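Local coordinates for sensor protein (Vibrio cholerae, PDB 3BY9), which senses C4-dicarboxylates such as succinate through its periplasmic sensor domain, the part described here, and as a histidine kinase probably uses ATP to phosphorylate a protein histidine, at residues Y165-D170 with F176-P181; W226-P229 with L234-D237; V240-L245 with T251-S256. One frame throughout, in Å; residues are numbered along the deposited sequence.

Contact 1 (Y165-D170 with F176-P181)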
loop_
_atom_site.group_PDB
_atom_site.type_symbol
_atom_site.label_atom_id
_atom_site.label_comp_id
_atom_site.label_asym_id
_atom_site.label_seq_id
_atom_site.Cartn_x
_atom_site.Cartn_y
_atom_site.Cartn_z
ATOM N N TYR A 165 5.636 13.938 -13.325
ATOM C CA TYR A 165 5.850 12.725 -12.557
ATOM C C TYR A 165 4.908 12.686 -11.413
ATOM O O TYR A 165 4.355 13.725 -11.017
ATOM C CB TYR A 165 7.281 12.725 -11.959
ATOM C CG TYR A 165 8.378 12.882 -12.986
ATOM C CD1 TYR A 165 8.984 11.745 -13.575
ATOM C CD2 TYR A 165 8.697 14.152 -13.474
ATOM C CE1 TYR A 165 9.901 11.878 -14.647
ATOM C CE2 TYR A 165 9.582 14.288 -14.578
ATOM C CZ TYR A 165 10.163 13.136 -15.137
ATOM O OH TYR A 165 10.967 13.291 -16.239
ATOM N N PHE A 166 4.688 11.483 -10.866
ATOM C CA PHE A 166 3.874 11.487 -9.643
ATOM C C PHE A 166 4.584 10.702 -8.559
ATOM O O PHE A 166 5.447 9.853 -8.820
ATOM C CB PHE A 166 2.478 10.849 -9.858
ATOM C CG PHE A 166 2.449 9.365 -9.583
ATOM C CD1 PHE A 166 2.169 8.888 -8.317
ATOM C CD2 PHE A 166 2.768 8.454 -10.595
ATOM C CE1 PHE A 166 2.203 7.512 -8.044
ATOM C CE2 PHE A 166 2.808 7.079 -10.332
ATOM C CZ PHE A 166 2.519 6.611 -9.033
ATOM N N VAL A 167 4.274 11.041 -7.307
ATOM C CA VAL A 167 4.735 10.181 -6.208
ATOM C C VAL A 167 3.506 10.052 -5.281
ATOM O O VAL A 167 2.626 10.920 -5.323
ATOM C CB VAL A 167 5.864 10.764 -5.326
ATOM C CG1 VAL A 167 7.177 10.822 -6.169
ATOM C CG2 VAL A 167 5.506 12.187 -4.796
ATOM N N ALA A 168 3.458 8.967 -4.497
ATOM C CA ALA A 168 2.417 8.800 -3.465
ATOM C C ALA A 168 3.237 8.731 -2.211
ATOM O O ALA A 168 4.086 7.841 -2.063
ATOM C CB ALA A 168 1.638 7.503 -3.673
ATOM N N THR A 169 3.016 9.673 -1.285
ATOM C CA THR A 169 3.825 9.721 -0.056
ATOM C C THR A 169 3.035 9.377 1.211
ATOM O O THR A 169 1.849 9.658 1.296
ATOM C CB THR A 169 4.393 11.140 0.156
ATOM O OG1 THR A 169 3.314 12.091 0.036
ATOM C CG2 THR A 169 5.452 11.478 -0.910
ATOM N N ASP A 170 3.731 8.769 2.177
ATOM C CA ASP A 170 3.068 8.447 3.443
ATOM C C ASP A 170 3.246 9.633 4.390
ATOM O O ASP A 170 3.713 10.713 3.995
ATOM C CB ASP A 170 3.642 7.154 4.049
ATOM C CG ASP A 170 5.073 7.293 4.565
ATOM O OD1 ASP A 170 5.620 8.408 4.699
ATOM O OD2 ASP A 170 5.672 6.232 4.870
ATOM N N PHE A 176 6.130 5.845 -1.563
ATOM C CA PHE A 176 5.718 4.442 -1.610
ATOM C C PHE A 176 5.374 4.004 -3.038
ATOM O O PHE A 176 5.513 2.827 -3.347
ATOM C CB PHE A 176 4.510 4.223 -0.697
ATOM C CG PHE A 176 4.048 2.824 -0.682
ATOM C CD1 PHE A 176 4.875 1.827 -0.195
ATOM C CD2 PHE A 176 2.827 2.490 -1.222
ATOM C CE1 PHE A 176 4.493 0.474 -0.246
ATOM C CE2 PHE A 176 2.420 1.143 -1.286
ATOM C CZ PHE A 176 3.262 0.140 -0.795
HETATM N N MSE A 177 4.891 4.935 -3.888
HETATM C CA MSE A 177 4.623 4.640 -5.319
HETATM C C MSE A 177 5.197 5.812 -6.085
HETATM O O MSE A 177 5.234 6.913 -5.581
HETATM C CB MSE A 177 3.115 4.527 -5.618
HETATM C CG MSE A 177 2.572 3.250 -5.045
HETATM SE SE MSE A 177 0.715 2.983 -5.539
HETATM C CE MSE A 177 -0.094 4.297 -4.538
ATOM N N SER A 178 5.622 5.580 -7.324
ATOM C CA SER A 178 6.153 6.718 -8.080
ATOM C C SER A 178 6.286 6.329 -9.555
ATOM O O SER A 178 6.413 5.150 -9.866
ATOM C CB SER A 178 7.545 7.024 -7.585
ATOM O OG SER A 178 8.083 8.128 -8.334
ATOM N N SER A 179 6.233 7.323 -10.445
ATOM C CA SER A 179 6.520 7.042 -11.846
ATOM C C SER A 179 8.049 7.039 -12.051
ATOM O O SER A 179 8.523 6.723 -13.152
ATOM C CB SER A 179 5.821 8.067 -12.760
ATOM O OG SER A 179 6.227 9.430 -12.502
ATOM N N GLN A 180 8.839 7.394 -11.030
ATOM C CA GLN A 180 10.321 7.335 -11.115
ATOM C C GLN A 180 10.683 6.314 -10.018
ATOM O O GLN A 180 10.766 6.613 -8.836
ATOM C CB GLN A 180 10.956 8.725 -10.893
ATOM C CG GLN A 180 12.456 8.731 -10.552
ATOM C CD GLN A 180 13.328 7.836 -11.447
ATOM O OE1 GLN A 180 13.306 6.612 -11.338
ATOM N NE2 GLN A 180 14.118 8.453 -12.313
ATOM N N PRO A 181 10.905 5.063 -10.409
ATOM C CA PRO A 181 11.225 4.011 -9.427
ATOM C C PRO A 181 12.436 4.210 -8.547
ATOM O O PRO A 181 12.530 3.630 -7.453
ATOM C CB PRO A 181 11.340 2.735 -10.291
ATOM C CG PRO A 181 10.467 3.055 -11.478
ATOM C CD PRO A 181 10.764 4.515 -11.773
#

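Contact 2 (W226-P229 with L234-D237). With CA (calcium ion), chain D.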
loop_
_atom_site.group_PDB
_atom_site.type_symbol
_atom_site.label_atom_id
_atom_site.label_comp_id
_atom_site.label_asym_id
_atom_site.label_seq_id
_atom_site.Cartn_x
_atom_site.Cartn_y
_atom_site.Cartn_z
ATOM N N TRP A 226 9.268 22.509 -4.917
ATOM C CA TRP A 226 10.287 21.710 -4.230
ATOM C C TRP A 226 11.608 22.153 -4.849
ATOM O O TRP A 226 11.738 22.158 -6.064
ATOM C CB TRP A 226 10.091 20.228 -4.499
ATOM C CG TRP A 226 8.904 19.626 -3.780
ATOM C CD1 TRP A 226 7.951 20.288 -3.036
ATOM C CD2 TRP A 226 8.520 18.244 -3.792
ATOM N NE1 TRP A 226 6.990 19.385 -2.590
ATOM C CE2 TRP A 226 7.316 18.134 -3.040
ATOM C CE3 TRP A 226 9.075 17.088 -4.373
ATOM C CZ2 TRP A 226 6.653 16.907 -2.853
ATOM C CZ3 TRP A 226 8.401 15.849 -4.197
ATOM C CH2 TRP A 226 7.199 15.784 -3.436
ATOM N N ARG A 227 12.565 22.515 -4.014
ATOM C CA ARG A 227 13.861 22.964 -4.528
ATOM C C ARG A 227 14.990 22.347 -3.749
ATOM O O ARG A 227 14.778 21.725 -2.716
ATOM C CB ARG A 227 13.974 24.490 -4.455
ATOM C CG ARG A 227 14.364 25.055 -3.104
ATOM C CD ARG A 227 14.402 26.586 -3.189
ATOM N NE ARG A 227 13.065 27.090 -3.519
ATOM C CZ ARG A 227 12.590 27.271 -4.753
ATOM N NH1 ARG A 227 13.348 27.009 -5.820
ATOM N NH2 ARG A 227 11.330 27.665 -4.922
ATOM N N LYS A 228 16.206 22.450 -4.297
ATOM C CA LYS A 228 17.375 21.936 -3.609
ATOM C C LYS A 228 18.063 23.134 -2.954
ATOM O O LYS A 228 17.855 24.279 -3.352
ATOM C CB LYS A 228 18.347 21.243 -4.608
ATOM C CG LYS A 228 17.752 19.963 -5.203
ATOM C CD LYS A 228 17.687 18.892 -4.154
ATOM C CE LYS A 228 17.016 17.651 -4.665
ATOM N NZ LYS A 228 17.882 17.099 -5.778
ATOM N N PRO A 229 18.873 22.865 -1.921
ATOM C CA PRO A 229 19.596 23.920 -1.204
ATOM C C PRO A 229 20.254 24.853 -2.206
ATOM O O PRO A 229 20.811 24.397 -3.198
ATOM C CB PRO A 229 20.610 23.134 -0.370
ATOM C CG PRO A 229 19.860 21.862 -0.045
ATOM C CD PRO A 229 19.231 21.530 -1.414
ATOM N N LEU A 234 23.011 20.453 -8.123
ATOM C CA LEU A 234 21.939 20.117 -9.048
ATOM C C LEU A 234 20.730 20.828 -8.524
ATOM O O LEU A 234 20.306 20.591 -7.391
ATOM C CB LEU A 234 21.660 18.617 -9.093
ATOM C CG LEU A 234 20.383 18.285 -9.892
ATOM C CD1 LEU A 234 20.509 18.755 -11.340
ATOM C CD2 LEU A 234 20.130 16.801 -9.859
ATOM N N GLN A 235 20.183 21.713 -9.321
ATOM C CA GLN A 235 18.993 22.426 -8.897
ATOM C C GLN A 235 17.800 21.892 -9.682
ATOM O O GLN A 235 17.294 22.542 -10.611
ATOM C CB GLN A 235 19.166 23.926 -9.122
ATOM C CG GLN A 235 17.969 24.751 -8.615
ATOM C CD GLN A 235 17.651 24.460 -7.138
ATOM O OE1 GLN A 235 16.738 23.696 -6.813
ATOM N NE2 GLN A 235 18.446 25.040 -6.249
ATOM N N ASP A 236 17.382 20.676 -9.369
ATOM C CA ASP A 236 16.211 20.134 -10.067
ATOM C C ASP A 236 14.995 20.547 -9.243
ATOM O O ASP A 236 14.567 19.818 -8.351
ATOM C CB ASP A 236 16.287 18.605 -10.235
ATOM C CG ASP A 236 16.563 17.857 -8.946
ATOM O OD1 ASP A 236 17.299 18.386 -8.073
ATOM O OD2 ASP A 236 16.070 16.709 -8.806
ATOM N N ASP A 237 14.472 21.733 -9.541
ATOM C CA ASP A 237 13.299 22.199 -8.817
ATOM C C ASP A 237 12.033 21.920 -9.586
ATOM O O ASP A 237 12.030 21.785 -10.819
ATOM C CB ASP A 237 13.407 23.664 -8.442
ATOM C CG ASP A 237 13.725 24.559 -9.619
ATOM O OD1 ASP A 237 14.135 24.046 -10.694
ATOM O OD2 ASP A 237 13.563 25.779 -9.450
HETATM CA CA CA D . 14.665 24.577 -13.029
HETATM O O HOH W 1 17.061 14.615 -7.880
HETATM O O HOH W 2 21.026 24.865 -6.581
HETATM O O HOH W 3 16.937 24.594 -12.272
HETATM O O HOH W 4 14.340 26.738 -11.953
HETATM O O HOH W 5 14.105 21.984 -12.842
HETATM O O HOH W 6 15.492 23.175 -14.989
#

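Contact 3 (V240-L245 with T251-S256)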
loop_
_atom_site.group_PDB
_atom_site.type_symbol
_atom_site.label_atom_id
_atom_site.label_comp_id
_atom_site.label_asym_id
_atom_site.label_seq_id
_atom_site.Cartn_x
_atom_site.Cartn_y
_atom_site.Cartn_z
ATOM N N VAL A 240 4.810 21.638 -7.698
ATOM C CA VAL A 240 4.186 20.396 -7.199
ATOM C C VAL A 240 2.783 20.618 -6.686
ATOM O O VAL A 240 2.576 21.548 -5.892
ATOM C CB VAL A 240 5.011 19.840 -6.011
ATOM C CG1 VAL A 240 4.480 18.506 -5.589
ATOM C CG2 VAL A 240 6.491 19.644 -6.424
ATOM N N SER A 241 1.822 19.845 -7.188
ATOM C CA SER A 241 0.447 19.948 -6.679
ATOM C C SER A 241 0.140 18.662 -5.950
ATOM O O SER A 241 0.503 17.576 -6.404
ATOM C CB SER A 241 -0.543 20.184 -7.810
ATOM O OG SER A 241 -0.233 21.470 -8.373
ATOM N N SER A 242 -0.586 18.766 -4.829
ATOM C CA SER A 242 -0.795 17.560 -4.015
ATOM C C SER A 242 -2.236 17.399 -3.642
ATOM O O SER A 242 -2.966 18.388 -3.469
ATOM C CB SER A 242 0.040 17.638 -2.718
ATOM O OG SER A 242 1.431 17.757 -3.053
ATOM N N ARG A 243 -2.627 16.135 -3.537
ATOM C CA ARG A 243 -4.022 15.747 -3.203
ATOM C C ARG A 243 -3.994 14.641 -2.142
ATOM O O ARG A 243 -3.628 13.492 -2.394
ATOM C CB ARG A 243 -4.744 15.230 -4.475
ATOM C CG ARG A 243 -6.248 14.911 -4.336
ATOM C CD ARG A 243 -7.077 16.167 -4.277
ATOM N NE ARG A 243 -6.979 16.996 -5.495
ATOM C CZ ARG A 243 -7.547 16.731 -6.676
ATOM N NH1 ARG A 243 -8.264 15.627 -6.888
ATOM N NH2 ARG A 243 -7.462 17.644 -7.647
ATOM N N PRO A 244 -4.427 14.964 -0.913
ATOM C CA PRO A 244 -4.390 13.882 0.067
ATOM C C PRO A 244 -5.572 12.955 -0.182
ATOM O O PRO A 244 -6.609 13.392 -0.720
ATOM C CB PRO A 244 -4.494 14.612 1.421
ATOM C CG PRO A 244 -5.139 15.920 1.096
ATOM C CD PRO A 244 -4.634 16.287 -0.284
ATOM N N LEU A 245 -5.392 11.679 0.169
ATOM C CA LEU A 245 -6.436 10.653 0.071
ATOM C C LEU A 245 -6.414 10.032 1.487
ATOM O O LEU A 245 -5.859 8.958 1.727
ATOM C CB LEU A 245 -6.096 9.612 -1.006
ATOM C CG LEU A 245 -6.018 10.133 -2.456
ATOM C CD1 LEU A 245 -5.680 9.000 -3.423
ATOM C CD2 LEU A 245 -7.352 10.777 -2.841
ATOM N N THR A 251 -0.726 10.604 0.121
ATOM C CA THR A 251 -0.979 11.870 -0.583
ATOM C C THR A 251 -0.400 11.667 -1.996
ATOM O O THR A 251 0.736 11.250 -2.133
ATOM C CB THR A 251 -0.264 13.074 0.104
ATOM O OG1 THR A 251 -0.837 13.275 1.425
ATOM C CG2 THR A 251 -0.474 14.395 -0.711
ATOM N N ILE A 252 -1.197 11.986 -3.010
ATOM C CA ILE A 252 -0.747 11.870 -4.409
ATOM C C ILE A 252 -0.181 13.233 -4.806
ATOM O O ILE A 252 -0.777 14.269 -4.506
ATOM C CB ILE A 252 -1.920 11.547 -5.341
ATOM C CG1 ILE A 252 -2.691 10.334 -4.808
ATOM C CG2 ILE A 252 -1.416 11.311 -6.758
ATOM C CD1 ILE A 252 -3.993 10.133 -5.525
ATOM N N ARG A 253 0.964 13.244 -5.493
ATOM C CA ARG A 253 1.558 14.516 -5.881
ATOM C C ARG A 253 2.022 14.470 -7.296
ATOM O O ARG A 253 2.598 13.453 -7.712
ATOM C CB ARG A 253 2.780 14.773 -4.978
ATOM C CG ARG A 253 2.411 14.606 -3.466
ATOM C CD ARG A 253 3.619 14.977 -2.595
ATOM N NE ARG A 253 3.460 14.805 -1.135
ATOM C CZ ARG A 253 3.203 15.826 -0.317
ATOM N NH1 ARG A 253 3.013 17.052 -0.816
ATOM N NH2 ARG A 253 3.294 15.657 0.992
ATOM N N VAL A 254 1.759 15.543 -8.039
ATOM C CA VAL A 254 2.224 15.603 -9.431
ATOM C C VAL A 254 3.330 16.667 -9.456
ATOM O O VAL A 254 3.197 17.761 -8.875
ATOM C CB VAL A 254 1.054 15.925 -10.407
ATOM C CG1 VAL A 254 0.281 17.173 -9.995
ATOM C CG2 VAL A 254 1.611 16.154 -11.840
ATOM N N LEU A 255 4.454 16.311 -10.094
ATOM C CA LEU A 255 5.638 17.181 -10.136
ATOM C C LEU A 255 5.979 17.538 -11.569
ATOM O O LEU A 255 6.058 16.645 -12.411
ATOM C CB LEU A 255 6.859 16.455 -9.593
ATOM C CG LEU A 255 7.038 16.210 -8.106
ATOM C CD1 LEU A 255 5.915 15.299 -7.655
ATOM C CD2 LEU A 255 8.371 15.514 -7.834
ATOM N N SER A 256 6.130 18.832 -11.836
ATOM C CA SER A 256 6.528 19.337 -13.177
ATOM C C SER A 256 7.793 20.155 -13.002
ATOM O O SER A 256 7.879 21.019 -12.132
ATOM C CB SER A 256 5.428 20.253 -13.770
ATOM O OG SER A 256 4.276 19.524 -14.184
#

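Contact 1 (Y165-D170 with F176-P181)
Phe166 places its ring under Ser178 CA and beside the backbone of Ser179. CB leaves the strand without heading for 176-181 and lies against Arg253 O of the neighbouring strand 250-257. A chi1 of 90° then brings the ring to 176-181. CD2 meets Ser179 CB at 3.8 Å, and CE2 comes to 3.4 Å from Ser179 N. CZ lies near Ser178 CA, which stands over one ring face, offset toward the rim, 4.1 Å from the centroid, in a CH-pi contact. On the other flank CE1 touches CB of Met177, a selenomethionine whose terminal CE packs on Ala168 CB at 3.7 Å. Trp159 and Phe19 bring further rings to Phe166.

Strand 165-169 is an outermost strand of a four-stranded antiparallel sheet, and 176-181 runs along its outer side, the two directions differing by 172°. Val167 and Ser178 form a non-hydrogen-bonded pair, and Ala168 faces both Phe176 and Met177, a classic beta bulge: Ala168 N donates to Met177 O, while Phe176 N donates to Ala168 O at 2.9 Å. The chain turns a corner at Met177. Beyond it Ser179 N donates to Phe166 O, and Ser179 OG, held between its own backbone N and carbonyl carbon (chi1 59°), accepts the N-H of Phe166 at 3.0 Å; thus both backbone polar groups of Phe166 are engaged by one residue. Ser178 OG, carried over Val167 CG1 at 3.6 Å, accepts from Gln180 N in an ST turn. Beyond the two segments, Ser178 N is taken by Glu156 OE2 and Phe176 O by Arg128 NH1.

Contact 2 (W226-P229 with L234-D237)
Arg227 and Asp237 face each other with CA atoms 4.4 Å apart as the two segments run roughly antiparallel, 147° between their directions, and Asp237 CA approaches Trp226 O in a CA-H...O contact. The Gln235 side chain replaces the backbone ladder here. Gln235 leaves the chain on the side away from its own N (chi1 -177°) and bends at chi2, which brings its amide beside Lys228, where it uses both ends: OE1 receives Lys228 N at 2.9 Å, in the carbonyl plane on a lone pair, while NE2 donates to Lys228 O at 3.1 Å, from well above that carbonyl plane. One amide thereby satisfies both backbone polar groups of Lys228, as a paired strand would.

These segments belong to the loop joining strands 223-226 and 238-245, which are neighbours in the antiparallel sheet; Asp236 is the centre of an inverse gamma turn within it. Its side chain forms the strong charge pair: Lys228 NZ reaches the syn lone pair of Asp236 OD1 at 2.7 Å, and water 1 donates to Asp236 OD2. Trp215 adds a cation-pi contact to the lysine.

Asp237 serves the metal: its OD1 binds the calcium ion at 2.5 Å, with four waters and Lys258 O completing the six ligands found. Second-shell bonds fix three of those waters: water 3 donates to Gln235 O, water 4 to Asp237 OD2 and water 5 to Asp237 O. Arg227 NH1 makes a long salt bridge to Asp237 OD2, 3.8 Å, with guanidinium and carboxylate planes 68° apart; the NH2 of the same arginine bridges to Glu225.

Contact 3 (V240-L245 with T251-S256)
Ser242 and Arg253 meet at the middle of a beta hairpin whose two arms, 238-245 and 250-257, form the inner strands of the four-stranded antiparallel sheet. The short segments run 163° apart in direction, with axes 4.5 Å from each other at closest approach. Two hydrogen-bonded pairs, Ser241 with Val254 and Arg243 with Ile252, each contribute two N-H...O bonds of 2.8 to 3.0 Å between the backbone N and O atoms of these residues. The non-hydrogen-bonded pairs between and beside them draw CA-H...O contacts instead, such as Val240 CA to Val254 O.

The closely packed part is the buried half. On the face of Val240 and Leu255 these two side chains lie side by side and point the same way, Val240 CG2 reaching Leu255 CG at 3.9 Å, with Trp226 lying against both. On the opposite face Val254 CG1, placed between its backbone N and carbonyl carbon (chi1 53°), touches Ser241 CB at 3.8 Å, and His12 of helix 5-27 packs on both residues.

Toward the turn the contact opens to solvent. Pro244 is exposed and Thr251 partly so, and they meet lightly: Thr251 OG1 stays 3.9 Å from Pro244 CB. Lacking an N-H costs the proline nothing against Thr251, since their pair is a non-hydrogen-bonded one. Arg243 turns its end away from the hairpin partner to Asp17 and Gln13 of the N-terminal helix.

The extended chain of Arg253 passes Ser242, and its NE and NH2 bond to Thr169 OG1 and Leu219 O. Thr251 CG2 sits over the centre of one guanidinium face, while at the edge NH1 gives Ser242 OG a weak, bent hydrogen bond of 2.8 Å.

Contacts 1 and 3 share one sheet, their centres 10 Å apart: Tyr165 O receives Leu255 N at 2.7 Å, and Val167 O receives Arg253 N at 2.9 Å. Contact 2 lies about 17 Å from contact 3, centre to centre, and 18 Å from contact 1; Trp226 joins it to both, its CG 3.6 Å from Val240 CG2 and its CH2 4.2 Å from Val167 CG2. The calcium ion bound by Asp237 belongs to contact 2 and is about 12 Å from the Val240 side chain. Contact 1 comes nearest the succinate site, empty in this chain, at Phe176, whose side chain is about 7 Å from that of Tyr131 and about 8 Å from that of Lys149.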